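Local coordinates for histidine triad (HIT) protein (Clostridium difficile, PDB 4EGU) that is of unknown function but binds zinc and guanosine-5'-monophosphate and, as a histidine triad protein, probably acts as a nucleotide hydrolase or transferase, at residues 6-11 with 40-45; 19-24 with 29-34; 53-56 with 62-65. One frame throughout, in Å; residues are numbered along the deposited sequence. Where two conformers were deposited one is given.

Contact 1: residues 6-11 with 40-45. With ZN (zinc ion), chain D; 5GP (guanosine-5'-monophosphate), chain C.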
ATOM      1  N   CYS A   6      22.111   3.247  -5.684  1.00 13.59           N
ATOM      2  CA  CYS A   6      20.724   3.454  -5.286  1.00 12.56           C
ATOM      3  C   CYS A   6      20.393   4.933  -5.149  1.00 12.76           C
ATOM      4  O   CYS A   6      20.880   5.605  -4.249  1.00 13.92           O
ATOM      5  CB  CYS A   6      20.430   2.731  -3.973  1.00 12.25           C
ATOM      6  SG  CYS A   6      18.702   2.928  -3.515  1.00 11.75           S
ATOM      7  N   ILE A   7      19.536   5.435  -6.026  1.00 13.38           N
ATOM      8  CA  ILE A   7      19.146   6.825  -6.017  1.00 13.61           C
ATOM      9  C   ILE A   7      18.506   7.170  -4.665  1.00 12.64           C
ATOM     10  O   ILE A   7      18.736   8.247  -4.128  1.00 13.92           O
ATOM     11  CB  ILE A   7      18.161   7.144  -7.182  1.00 15.37           C
ATOM     12  CG1 ILE A   7      18.826   6.948  -8.547  1.00 16.87           C
ATOM     13  CG2 ILE A   7      17.608   8.563  -7.055  1.00 16.73           C
ATOM     14  CD1 ILE A   7      17.832   6.935  -9.697  1.00 19.16           C
ATOM     15  N   PHE A   8      17.675   6.283  -4.117  1.00 11.93           N
ATOM     16  CA  PHE A   8      16.954   6.625  -2.885  1.00 11.75           C
ATOM     17  C   PHE A   8      17.862   6.595  -1.655  1.00 12.72           C
ATOM     18  O   PHE A   8      17.619   7.365  -0.727  1.00 13.87           O
ATOM     19  CB  PHE A   8      15.700   5.784  -2.696  1.00 12.14           C
ATOM     20  CG  PHE A   8      14.577   6.083  -3.675  1.00 11.60           C
ATOM     21  CD1 PHE A   8      14.669   7.065  -4.659  1.00 13.12           C
ATOM     22  CD2 PHE A   8      13.404   5.358  -3.602  1.00 11.39           C
ATOM     23  CE1 PHE A   8      13.612   7.303  -5.546  1.00 12.87           C
ATOM     24  CE2 PHE A   8      12.356   5.594  -4.478  1.00 12.38           C
ATOM     25  CZ  PHE A   8      12.456   6.570  -5.454  1.00 12.46           C
ATOM     26  N   CYS A   9      18.904   5.761  -1.627  1.00 11.77           N
ATOM     27  CA  CYS A   9      19.887   5.878  -0.552  1.00 12.86           C
ATOM     28  C   CYS A   9      20.549   7.254  -0.597  1.00 13.87           C
ATOM     29  O   CYS A   9      20.780   7.880   0.432  1.00 15.85           O
ATOM     30  CB  CYS A   9      20.953   4.791  -0.648  1.00 12.86           C
ATOM     31  SG  CYS A   9      20.464   3.153  -0.010  1.00 12.99           S
ATOM     32  N   LYS A  10      20.870   7.730  -1.794  1.00 13.64           N
ATOM     33  CA  LYS A  10      21.521   9.035  -1.941  1.00 15.23           C
ATOM     34  C   LYS A  10      20.560  10.179  -1.587  1.00 16.24           C
ATOM     35  O   LYS A  10      20.990  11.177  -1.028  1.00 19.07           O
ATOM     36  CB  LYS A  10      22.039   9.227  -3.363  1.00 16.52           C
ATOM     37  CG  LYS A  10      23.123   8.288  -3.827  1.00 18.89           C
ATOM     38  CD  LYS A  10      23.459   8.589  -5.294  1.00 19.99           C
ATOM     39  CE  LYS A  10      24.473   7.619  -5.882  1.00 20.21           C
ATOM     40  NZ  LYS A  10      25.830   7.721  -5.266  1.00 20.01           N
ATOM     41  N   ILE A  11      19.274  10.038  -1.917  1.00 14.45           N
ATOM     42  CA  ILE A  11      18.274  11.026  -1.531  1.00 15.24           C
ATOM     43  C   ILE A  11      18.081  10.974   0.016  1.00 17.39           C
ATOM     44  O   ILE A  11      18.023  12.015   0.655  1.00 19.03           O
ATOM     45  CB  ILE A  11      16.929  10.848  -2.314  1.00 14.20           C
ATOM     46  CG1 ILE A  11      17.111  11.232  -3.790  1.00 14.95           C
ATOM     47  CG2 ILE A  11      15.825  11.669  -1.654  1.00 16.66           C
ATOM     48  CD1 ILE A  11      15.894  11.043  -4.661  1.00 16.55           C
ATOM     49  N   HIS A  40       2.130  13.846  -5.325  1.00  9.97           N
ATOM     50  CA  HIS A  40       2.729  12.567  -5.671  1.00  9.32           C
ATOM     51  C   HIS A  40       4.005  12.492  -4.845  1.00  9.09           C
ATOM     52  O   HIS A  40       5.021  13.119  -5.168  1.00 10.57           O
ATOM     53  CB  HIS A  40       3.007  12.423  -7.152  1.00 10.36           C
ATOM     54  CG  HIS A  40       3.496  11.055  -7.503  1.00 10.34           C
ATOM     55  ND1 HIS A  40       3.640  10.632  -8.799  1.00 12.74           N
ATOM     56  CD2 HIS A  40       3.857  10.010  -6.720  1.00 10.48           C
ATOM     57  CE1 HIS A  40       4.083   9.390  -8.798  1.00 12.55           C
ATOM     58  NE2 HIS A  40       4.224   8.989  -7.549  1.00 10.66           N
ATOM     59  N   ILE A  41       3.893  11.793  -3.719  1.00  8.44           N
ATOM     60  CA  ILE A  41       4.902  11.796  -2.680  1.00  8.58           C
ATOM     61  C   ILE A  41       5.446  10.384  -2.517  1.00  8.47           C
ATOM     62  O   ILE A  41       4.684   9.427  -2.514  1.00  9.93           O
ATOM     63  CB  ILE A  41       4.276  12.310  -1.363  1.00  9.07           C
ATOM     64  CG1 ILE A  41       3.829  13.766  -1.519  1.00 10.04           C
ATOM     65  CG2 ILE A  41       5.250  12.154  -0.202  1.00  9.79           C
ATOM     66  CD1 ILE A  41       2.813  14.222  -0.474  1.00 12.23           C
ATOM     67  N   LEU A  42       6.763  10.275  -2.387  1.00  8.51           N
ATOM     68  CA  LEU A  42       7.426   9.003  -2.113  1.00  8.52           C
ATOM     69  C   LEU A  42       7.803   8.977  -0.637  1.00  8.30           C
ATOM     70  O   LEU A  42       8.418   9.911  -0.137  1.00  9.51           O
ATOM     71  CB  LEU A  42       8.689   8.872  -2.953  1.00  9.56           C
ATOM     72  CG  LEU A  42       8.429   8.721  -4.434  1.00 11.03           C
ATOM     73  CD1 LEU A  42       9.654   9.043  -5.268  1.00 12.92           C
ATOM     74  CD2 LEU A  42       8.022   7.278  -4.712  1.00 14.57           C
ATOM     75  N   VAL A  43       7.458   7.881   0.041  1.00  8.27           N
ATOM     76  CA  VAL A  43       7.795   7.695   1.439  1.00  8.54           C
ATOM     77  C   VAL A  43       8.747   6.518   1.530  1.00  8.71           C
ATOM     78  O   VAL A  43       8.414   5.425   1.063  1.00  9.05           O
ATOM     79  CB  VAL A  43       6.543   7.439   2.316  1.00  8.90           C
ATOM     80  CG1 VAL A  43       6.933   7.446   3.775  1.00  9.55           C
ATOM     81  CG2 VAL A  43       5.472   8.496   2.056  1.00 10.28           C
ATOM     82  N   VAL A  44       9.945   6.730   2.075  1.00  9.50           N
ATOM     83  CA  VAL A  44      10.992   5.693   2.071  1.00 11.04           C
ATOM     84  C   VAL A  44      11.649   5.557   3.429  1.00 11.53           C
ATOM     85  O   VAL A  44      11.857   6.562   4.128  1.00 12.43           O
ATOM     86  CB  VAL A  44      12.118   5.915   1.052  1.00 12.98           C
ATOM     87  CG1 VAL A  44      11.530   6.214  -0.294  1.00 14.37           C
ATOM     88  CG2 VAL A  44      13.076   7.038   1.489  1.00 13.52           C
ATOM     89  N   PRO A  45      12.008   4.324   3.804  1.00 10.25           N
ATOM     90  CA  PRO A  45      12.890   4.188   4.949  0.60 10.67           C
ATOM     91  C   PRO A  45      14.260   4.702   4.567  1.00 10.13           C
ATOM     92  O   PRO A  45      14.689   4.581   3.426  1.00 10.91           O
ATOM     93  CB  PRO A  45      12.938   2.671   5.186  0.60 12.10           C
ATOM     94  CG  PRO A  45      12.707   2.091   3.841  0.60 11.92           C
ATOM     95  CD  PRO A  45      11.836   3.040   3.101  0.60 11.19           C
TER
HETATM   96 ZN    ZN D 202      18.753   2.342  -1.282  1.00 10.74          ZN
HETATM   97  P   5GP C 201       8.764   2.917  -9.060  0.80 10.50           P
HETATM   98  O1P 5GP C 201       8.195   2.882 -10.461  0.80 13.64           O
HETATM   99  O2P 5GP C 201      10.114   2.281  -8.884  0.80 11.45           O
HETATM  100  O3P 5GP C 201       7.802   2.353  -8.102  0.80  8.90           O
HETATM  101  O5' 5GP C 201       8.806   4.415  -8.592  0.80 15.29           O
HETATM  102  C5' 5GP C 201      10.016   5.134  -8.608  0.80 16.90           C
HETATM  103  C4' 5GP C 201       9.730   6.590  -8.679  0.80 15.01           C
HETATM  104  O4' 5GP C 201      10.939   7.307  -8.418  0.80 12.48           O
HETATM  105  C3' 5GP C 201       9.220   7.070 -10.039  0.80 13.37           C
HETATM  106  O3' 5GP C 201       7.874   7.535  -9.920  0.80 13.24           O
HETATM  107  C2' 5GP C 201      10.174   8.234 -10.403  0.80 13.87           C
HETATM  108  O2' 5GP C 201       9.554   9.371 -10.970  0.80 14.76           O
HETATM  109  C1' 5GP C 201      10.862   8.541  -9.065  0.80 12.94           C
HETATM  110  N9  5GP C 201      12.218   9.055  -9.182  0.80 13.59           N
HETATM  111  C8  5GP C 201      13.205   8.465  -9.884  0.80 16.51           C
HETATM  112  N7  5GP C 201      14.347   9.166  -9.749  0.80 18.84           N
HETATM  113  C5  5GP C 201      14.074  10.204  -8.933  0.80 15.00           C
HETATM  114  C6  5GP C 201      14.855  11.245  -8.453  0.80 15.43           C
HETATM  115  O6  5GP C 201      16.079  11.399  -8.745  0.80 19.38           O
HETATM  116  N1  5GP C 201      14.221  12.100  -7.634  0.80 15.17           N
HETATM  117  C2  5GP C 201      12.912  11.988  -7.288  0.80 12.66           C
HETATM  118  N2  5GP C 201      12.406  12.920  -6.466  0.80 13.91           N
HETATM  119  N3  5GP C 201      12.116  11.006  -7.740  0.80 12.34           N
HETATM  120  C4  5GP C 201      12.723  10.120  -8.561  0.80 14.76           C
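Cys6 SG is held twice, by the zinc ion at 2.3 Å and by Cys9 N at 3.4 Å, at the start of the helical turn whose Phe8 reaches Leu42 and Val44 of strand 39-45. Cys6 and Cys9 are the CxxC half of a Cys2His2 zinc site of this HIT-fold protein, completed by His48 and His100. Cys6 is also the N-cap: with SG anti to its own backbone N (chi1 -178°), the sulfur accepts the Cys9 N-H, which would be expected to temper its negative charge. Across the contact everything is apolar. The Phe8 side chain crosses both Leu42 and Val44 at about a right angle, and their methyls come obliquely to its ring. Leu42 CD1 lies 3.7 Å from Phe8 CZ, at the far end of the ring, while Val44 CG1 lies 3.9 Å from Phe8 CD2, nearer its root. The ring of His102, the predicted nucleophile, meets Phe8 edge-to-face. The nucleotide also lies against Phe8 and Leu42, and against two more residues of the helix: Ile11 CD1 approaches N1 of the base and Ile7 CG2 its O6. The ribose oxygen O4' sits at the ring edge of Phe8, near its plane and 3.4 Å from CZ.

Contact 2: residues 19-24 with 29-34. With 5GP (guanosine-5'-monophosphate), chain C.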
ATOM      1  N   THR A  19      12.914  17.476  -2.840  1.00 15.86           N
ATOM      2  CA  THR A  19      11.969  18.356  -2.182  1.00 16.45           C
ATOM      3  C   THR A  19      11.296  17.570  -1.063  1.00 15.23           C
ATOM      4  O   THR A  19      10.443  16.718  -1.303  1.00 15.00           O
ATOM      5  CB  THR A  19      10.934  18.908  -3.171  1.00 19.68           C
ATOM      6  OG1 THR A  19      11.603  19.661  -4.187  1.00 22.93           O
ATOM      7  CG2 THR A  19       9.927  19.798  -2.462  1.00 20.02           C
ATOM      8  N   LYS A  20      11.701  17.874   0.162  1.00 15.75           N
ATOM      9  CA  LYS A  20      11.322  17.120   1.343  1.00 16.63           C
ATOM     10  C   LYS A  20       9.948  17.500   1.869  1.00 15.57           C
ATOM     11  O   LYS A  20       9.608  18.676   2.007  1.00 20.03           O
ATOM     12  CB  LYS A  20      12.346  17.386   2.422  1.00 21.67           C
ATOM     13  CG  LYS A  20      12.205  16.496   3.601  1.00 23.34           C
ATOM     14  CD  LYS A  20      13.352  16.687   4.545  1.00 24.90           C
ATOM     15  CE  LYS A  20      12.982  17.663   5.618  1.00 24.43           C
ATOM     16  NZ  LYS A  20      14.028  17.664   6.648  1.00 22.77           N
ATOM     17  N   VAL A  21       9.171  16.482   2.163  1.00 11.22           N
ATOM     18  CA  VAL A  21       7.832  16.582   2.706  1.00 11.30           C
ATOM     19  C   VAL A  21       7.769  16.125   4.167  1.00 10.32           C
ATOM     20  O   VAL A  21       6.943  16.604   4.949  1.00 12.37           O
ATOM     21  CB  VAL A  21       6.890  15.701   1.822  1.00 12.66           C
ATOM     22  CG1 VAL A  21       5.490  15.640   2.395  1.00 14.10           C
ATOM     23  CG2 VAL A  21       6.878  16.225   0.397  1.00 13.36           C
ATOM     24  N   TYR A  22       8.622  15.174   4.527  1.00 10.00           N
ATOM     25  CA  TYR A  22       8.676  14.639   5.876  1.00  9.58           C
ATOM     26  C   TYR A  22      10.074  14.136   6.145  1.00  9.01           C
ATOM     27  O   TYR A  22      10.706  13.554   5.253  1.00  9.75           O
ATOM     28  CB  TYR A  22       7.697  13.469   6.023  1.00 10.23           C
ATOM     29  CG  TYR A  22       7.717  12.825   7.389  1.00  9.74           C
ATOM     30  CD1 TYR A  22       6.840  13.249   8.380  1.00 10.69           C
ATOM     31  CD2 TYR A  22       8.620  11.826   7.707  1.00  9.79           C
ATOM     32  CE1 TYR A  22       6.852  12.677   9.631  1.00 11.16           C
ATOM     33  CE2 TYR A  22       8.648  11.254   8.976  1.00 10.10           C
ATOM     34  CZ  TYR A  22       7.752  11.699   9.940  1.00 10.21           C
ATOM     35  OH  TYR A  22       7.713  11.160  11.208  1.00 11.58           O
ATOM     36  N   GLU A  23      10.549  14.273   7.371  1.00  9.08           N
ATOM     37  CA  GLU A  23      11.743  13.562   7.782  1.00  9.44           C
ATOM     38  C   GLU A  23      11.721  13.328   9.282  1.00  9.81           C
ATOM     39  O   GLU A  23      11.416  14.244  10.066  1.00 11.60           O
ATOM     40  CB  GLU A  23      13.024  14.308   7.387  1.00  9.98           C
ATOM     41  CG  GLU A  23      14.283  13.440   7.523  1.00 11.69           C
ATOM     42  CD  GLU A  23      15.575  14.136   7.124  1.00 12.79           C
ATOM     43  OE1 GLU A  23      15.526  15.312   6.717  1.00 15.68           O
ATOM     44  OE2 GLU A  23      16.643  13.496   7.241  1.00 14.49           O
ATOM     45  N   ASP A  24      12.116  12.131   9.682  1.00  9.54           N
ATOM     46  CA  ASP A  24      12.458  11.823  11.060  1.00  9.90           C
ATOM     47  C   ASP A  24      13.724  10.960  11.039  1.00 10.69           C
ATOM     48  O   ASP A  24      14.437  10.914  10.020  1.00 11.59           O
ATOM     49  CB  ASP A  24      11.265  11.218  11.839  1.00 10.59           C
ATOM     50  CG  ASP A  24      10.830   9.834  11.349  1.00 11.14           C
ATOM     51  OD1 ASP A  24      11.587   9.158  10.645  1.00 11.46           O
ATOM     52  OD2 ASP A  24       9.688   9.437  11.717  1.00 12.63           O
ATOM     53  N   ALA A  29      10.190  11.497   3.340  1.00  9.09           N
ATOM     54  CA  ALA A  29       9.244  11.587   2.235  1.00  8.48           C
ATOM     55  C   ALA A  29       9.599  12.785   1.390  1.00  9.28           C
ATOM     56  O   ALA A  29      10.011  13.827   1.925  1.00 10.52           O
ATOM     57  CB  ALA A  29       7.799  11.688   2.705  1.00  8.72           C
ATOM     58  N   PHE A  30       9.446  12.659   0.080  1.00  9.34           N
ATOM     59  CA  PHE A  30       9.855  13.688  -0.839  1.00 10.12           C
ATOM     60  C   PHE A  30       8.985  13.616  -2.088  1.00 10.15           C
ATOM     61  O   PHE A  30       8.392  12.590  -2.392  1.00 10.16           O
ATOM     62  CB  PHE A  30      11.379  13.578  -1.162  1.00 11.87           C
ATOM     63  CG  PHE A  30      11.820  12.210  -1.676  1.00 10.96           C
ATOM     64  CD1 PHE A  30      12.099  11.149  -0.818  1.00 12.84           C
ATOM     65  CD2 PHE A  30      11.920  11.979  -3.040  1.00 12.03           C
ATOM     66  CE1 PHE A  30      12.475   9.900  -1.314  1.00 13.74           C
ATOM     67  CE2 PHE A  30      12.310  10.741  -3.535  1.00 12.95           C
ATOM     68  CZ  PHE A  30      12.576   9.702  -2.670  1.00 14.23           C
ATOM     69  N   ASN A  31       8.900  14.705  -2.828  1.00 10.96           N
ATOM     70  CA  ASN A  31       8.068  14.681  -4.023  1.00 10.89           C
ATOM     71  C   ASN A  31       8.673  13.831  -5.119  1.00 10.96           C
ATOM     72  O   ASN A  31       9.886  13.842  -5.333  1.00 12.59           O
ATOM     73  CB  ASN A  31       7.862  16.089  -4.528  1.00 12.77           C
ATOM     74  CG  ASN A  31       6.982  16.906  -3.614  1.00 12.92           C
ATOM     75  OD1 ASN A  31       6.072  16.391  -2.948  1.00 14.39           O
ATOM     76  ND2 ASN A  31       7.217  18.196  -3.614  1.00 18.18           N
ATOM     77  N   ASP A  32       7.815  13.140  -5.844  1.00 11.65           N
ATOM     78  CA  ASP A  32       8.268  12.376  -6.984  0.80 10.62           C
ATOM     79  C   ASP A  32       8.747  13.352  -8.056  1.00 12.46           C
ATOM     80  O   ASP A  32       8.089  14.348  -8.283  1.00 14.44           O
ATOM     81  CB  ASP A  32       7.120  11.535  -7.511  0.80 10.55           C
ATOM     82  CG  ASP A  32       7.579  10.461  -8.466  0.80 10.89           C
ATOM     83  OD1 ASP A  32       7.951  10.813  -9.597  0.80 13.05           O
ATOM     84  OD2 ASP A  32       7.561   9.282  -8.084  0.80 11.81           O
ATOM     85  N   LEU A  33       9.860  13.033  -8.720  1.00 13.64           N
ATOM     86  CA  LEU A  33      10.399  13.873  -9.792  1.00 15.45           C
ATOM     87  C   LEU A  33       9.443  13.983 -10.984  1.00 15.27           C
ATOM     88  O   LEU A  33       9.459  14.984 -11.699  1.00 17.47           O
ATOM     89  CB  LEU A  33      11.737  13.301 -10.259  1.00 17.69           C
ATOM     90  CG  LEU A  33      12.473  14.059 -11.365  1.00 21.23           C
ATOM     91  CD1 LEU A  33      12.703  15.511 -10.985  1.00 23.60           C
ATOM     92  CD2 LEU A  33      13.773  13.367 -11.643  1.00 23.01           C
ATOM     93  N   ASN A  34       8.635  12.945 -11.197  1.00 14.00           N
ATOM     94  CA  ASN A  34       7.754  12.822 -12.355  1.00 15.51           C
ATOM     95  C   ASN A  34       6.321  12.589 -11.875  1.00 15.33           C
ATOM     96  O   ASN A  34       5.770  11.503 -12.054  1.00 15.69           O
ATOM     97  CB  ASN A  34       8.226  11.665 -13.261  1.00 16.72           C
ATOM     98  CG  ASN A  34       9.697  11.788 -13.665  1.00 18.87           C
ATOM     99  OD1 ASN A  34      10.555  11.012 -13.203  1.00 22.17           O
ATOM    100  ND2 ASN A  34      10.000  12.764 -14.493  1.00 19.79           N
TER
HETATM  101  P   5GP C 201       8.764   2.917  -9.060  0.80 10.50           P
HETATM  102  O1P 5GP C 201       8.195   2.882 -10.461  0.80 13.64           O
HETATM  103  O2P 5GP C 201      10.114   2.281  -8.884  0.80 11.45           O
HETATM  104  O3P 5GP C 201       7.802   2.353  -8.102  0.80  8.90           O
HETATM  105  O5' 5GP C 201       8.806   4.415  -8.592  0.80 15.29           O
HETATM  106  C5' 5GP C 201      10.016   5.134  -8.608  0.80 16.90           C
HETATM  107  C4' 5GP C 201       9.730   6.590  -8.679  0.80 15.01           C
HETATM  108  O4' 5GP C 201      10.939   7.307  -8.418  0.80 12.48           O
HETATM  109  C3' 5GP C 201       9.220   7.070 -10.039  0.80 13.37           C
HETATM  110  O3' 5GP C 201       7.874   7.535  -9.920  0.80 13.24           O
HETATM  111  C2' 5GP C 201      10.174   8.234 -10.403  0.80 13.87           C
HETATM  112  O2' 5GP C 201       9.554   9.371 -10.970  0.80 14.76           O
HETATM  113  C1' 5GP C 201      10.862   8.541  -9.065  0.80 12.94           C
HETATM  114  N9  5GP C 201      12.218   9.055  -9.182  0.80 13.59           N
HETATM  115  C8  5GP C 201      13.205   8.465  -9.884  0.80 16.51           C
HETATM  116  N7  5GP C 201      14.347   9.166  -9.749  0.80 18.84           N
HETATM  117  C5  5GP C 201      14.074  10.204  -8.933  0.80 15.00           C
HETATM  118  C6  5GP C 201      14.855  11.245  -8.453  0.80 15.43           C
HETATM  119  O6  5GP C 201      16.079  11.399  -8.745  0.80 19.38           O
HETATM  120  N1  5GP C 201      14.221  12.100  -7.634  0.80 15.17           N
HETATM  121  C2  5GP C 201      12.912  11.988  -7.288  0.80 12.66           C
HETATM  122  N2  5GP C 201      12.406  12.920  -6.466  0.80 13.91           N
HETATM  123  N3  5GP C 201      12.116  11.006  -7.740  0.80 12.34           N
HETATM  124  C4  5GP C 201      12.723  10.120  -8.561  0.80 14.76           C
HETATM  125  O   HOH W   1      11.888  15.666  -4.784  1.00 17.24           O
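A beta hairpin with a classic bulge joins Lys20-Tyr22 to Ala29-Asn31 at the edge of the antiparallel HIT sheet. Lys20 and Phe30 form a non-hydrogen-bonded pair and Tyr22 and Ala29 a hydrogen-bonded one; the register slips by one residue between them, at Val21. The bulge centres on Ala29 O, which takes two N-H groups from the same face of its carbonyl plane: Val21 N at 2.8 Å and Tyr22 N at 3.2 Å, each well above that plane. Ala29 N returns a bond to Tyr22 O, and Asn31 N donates to Thr19 O at 3.0 Å. Ala29 CB packs on Tyr22 CB, and both side chains also touch Ile73 of helix 61-77. On the other face Phe30 CG lies between backbone N and carbonyl carbon (chi1 55°), and the ring leads away from Lys20 to meet Phe8 edge-to-face. Val21 CG2 approaches Asn31 OD1, while Asn31 ND2 lies against Thr19 CG2. Beyond the Lys20-Phe30 pair, a water joins Thr19 N to Asn31 O. Asn31 O also accepts a hydrogen bond from N2 of the guanine at 2.9 Å, and N2 lies in plane at the edge of the Phe30 ring. The chain then enters the nucleotide pocket. In one of the two conformers of Asp32, OD2 accepts from ribose O3' at 2.6 Å, and OD1, close to O2', closes an Asx turn by receiving Asn34 N at 2.8 Å through its anti lone pair.

Contact 3: residues 53-56 with 62-65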
ATOM      1  N   ILE A  53       9.299  -7.785  -0.350  1.00 10.12           N
ATOM      2  CA  ILE A  53       9.581  -9.186  -0.021  1.00 11.66           C
ATOM      3  C   ILE A  53      10.916  -9.384   0.671  1.00 11.29           C
ATOM      4  O   ILE A  53      11.167 -10.477   1.192  1.00 13.46           O
ATOM      5  CB  ILE A  53       9.461 -10.138  -1.221  1.00 12.59           C
ATOM      6  CG1 ILE A  53      10.501  -9.853  -2.301  1.00 13.42           C
ATOM      7  CG2 ILE A  53       8.087 -10.098  -1.762  1.00 14.52           C
ATOM      8  CD1 ILE A  53      10.491 -10.921  -3.407  1.00 15.57           C
ATOM      9  N   ASP A  54      11.762  -8.365   0.684  1.00 11.16           N
ATOM     10  CA  ASP A  54      13.053  -8.435   1.337  1.00 11.99           C
ATOM     11  C   ASP A  54      13.009  -7.939   2.784  1.00 13.19           C
ATOM     12  O   ASP A  54      14.021  -7.967   3.463  1.00 15.49           O
ATOM     13  CB  ASP A  54      14.064  -7.702   0.482  1.00 13.63           C
ATOM     14  CG  ASP A  54      14.217  -8.374  -0.885  1.00 15.28           C
ATOM     15  OD1 ASP A  54      14.646  -9.543  -0.922  1.00 19.72           O
ATOM     16  OD2 ASP A  54      13.887  -7.746  -1.920  1.00 15.45           O
ATOM     17  N   ILE A  55      11.834  -7.542   3.258  1.00 12.04           N
ATOM     18  CA  ILE A  55      11.706  -7.143   4.657  1.00 12.11           C
ATOM     19  C   ILE A  55      11.370  -8.396   5.481  1.00 11.53           C
ATOM     20  O   ILE A  55      10.334  -9.005   5.250  1.00 12.38           O
ATOM     21  CB  ILE A  55      10.593  -6.107   4.864  1.00 11.41           C
ATOM     22  CG1 ILE A  55      10.748  -4.876   3.978  1.00 11.87           C
ATOM     23  CG2 ILE A  55      10.579  -5.685   6.331  1.00 11.66           C
ATOM     24  CD1 ILE A  55       9.545  -4.000   4.080  1.00 12.25           C
ATOM     25  N   PRO A  56      12.229  -8.771   6.439  1.00 12.66           N
ATOM     26  CA  PRO A  56      11.847  -9.912   7.284  1.00 13.64           C
ATOM     27  C   PRO A  56      10.598  -9.612   8.085  1.00 12.23           C
ATOM     28  O   PRO A  56      10.359  -8.452   8.438  1.00 11.84           O
ATOM     29  CB  PRO A  56      13.049 -10.105   8.214  1.00 16.93           C
ATOM     30  CG  PRO A  56      13.859  -8.907   8.082  1.00 19.19           C
ATOM     31  CD  PRO A  56      13.520  -8.185   6.825  1.00 13.28           C
ATOM     32  N   ILE A  62       8.467  -1.286   9.999  1.00  9.98           N
ATOM     33  CA  ILE A  62       8.805  -0.118   9.191  1.00  9.84           C
ATOM     34  C   ILE A  62       7.617   0.271   8.314  1.00  9.17           C
ATOM     35  O   ILE A  62       7.401   1.457   8.037  1.00  9.62           O
ATOM     36  CB  ILE A  62      10.101  -0.337   8.379  1.00 11.71           C
ATOM     37  CG1 ILE A  62      10.549   0.963   7.704  1.00 13.29           C
ATOM     38  CG2 ILE A  62       9.946  -1.431   7.350  1.00 11.40           C
ATOM     39  CD1 ILE A  62      10.818   2.129   8.642  1.00 14.89           C
ATOM     40  N   VAL A  63       6.837  -0.713   7.866  1.00  9.24           N
ATOM     41  CA  VAL A  63       5.660  -0.424   7.042  1.00  9.06           C
ATOM     42  C   VAL A  63       4.573   0.288   7.871  1.00  8.52           C
ATOM     43  O   VAL A  63       3.916   1.205   7.367  1.00  8.66           O
ATOM     44  CB  VAL A  63       5.144  -1.699   6.348  1.00 10.39           C
ATOM     45  CG1 VAL A  63       3.864  -1.422   5.576  1.00 11.58           C
ATOM     46  CG2 VAL A  63       6.218  -2.246   5.412  1.00 12.78           C
ATOM     47  N   SER A  64       4.372  -0.095   9.125  1.00  8.68           N
ATOM     48  CA  SER A  64       3.422   0.616   9.961  1.00  9.55           C
ATOM     49  C   SER A  64       3.889   2.065  10.187  1.00  8.71           C
ATOM     50  O   SER A  64       3.074   2.984  10.113  1.00  9.01           O
ATOM     51  CB  SER A  64       3.124  -0.118  11.249  1.00 12.57           C
ATOM     52  OG  SER A  64       4.260  -0.302  11.986  1.00 19.45           O
ATOM     53  N   HIS A  65       5.187   2.258  10.421  1.00  9.46           N
ATOM     54  CA  HIS A  65       5.663   3.609  10.614  1.00 10.08           C
ATOM     55  C   HIS A  65       5.470   4.448   9.339  1.00  9.25           C
ATOM     56  O   HIS A  65       5.045   5.608   9.430  1.00  9.15           O
ATOM     57  CB  HIS A  65       7.105   3.645  11.085  1.00 11.26           C
ATOM     58  CG  HIS A  65       7.525   5.021  11.483  1.00 12.22           C
ATOM     59  ND1 HIS A  65       6.883   5.762  12.457  1.00 14.23           N
ATOM     60  CD2 HIS A  65       8.488   5.821  10.981  1.00 12.32           C
ATOM     61  CE1 HIS A  65       7.470   6.943  12.563  1.00 14.60           C
ATOM     62  NE2 HIS A  65       8.456   6.998  11.683  1.00 13.01           N
TER
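From a 3-10 turn at Ile53 and Asp54 the chain runs to Ile55, the residue that meets Ile62 and Val63 of helix 61-77. Ile53 faces the second subunit, packing on its Asn71, and Asp54 OD2 is hydrogen-bonded to Ser51 OG. Ile55 follows with its CB directed toward the helix. CG1 is anti to the carbonyl carbon (chi1 -55°) and CD1 is extended beyond it (chi2 172°), which makes that terminal methyl the single point of contact. It meets two branch methyls of successive helix residues: Val63 CG2 at 4.0 Å and Ile62 CG2 at 4.2 Å. The Ile62 side chain crosses that of Ile55 at about a right angle, and the end of its longer branch leads away from Ile55; Ile62 also touches Arg26 and Val27. No hydrogen bond joins the segments, and the separations are those of an ordinary, small hydrophobic contact. Ile55 also packs on Tyr49 and on Leu101, a residue of the predicted histidine triad motif. At Pro56 the chain turns on toward helix 61-77, where Val63 packs on His67 of the second subunit and Ser64 on Ser64 of that subunit, a helix-to-helix dimer interface as in Hint-type HIT proteins.

How the contacts relate
Contacts 1 and 2 share the five-stranded sheet: strands 27-31 and 39-45 are neighbours, bonded through Leu42 N and Phe30 O, and both contacts line the nucleotide pocket. Contact 1 is buried and joins helix to sheet by apolar side chains beside a metal site; contact 2, partly exposed at the sheet edge, is held chiefly by backbone hydrogen bonds. Contact 3 is likewise buried and apolar, but smaller, and lies away from the ligand, next to the second subunit. Helix 61-77 ties it to the others, since Pro45 CB packs on Ile62 CG1 and His65 NE2 lies 2.7 Å from Asp24 OD2, a probable hydrogen bond.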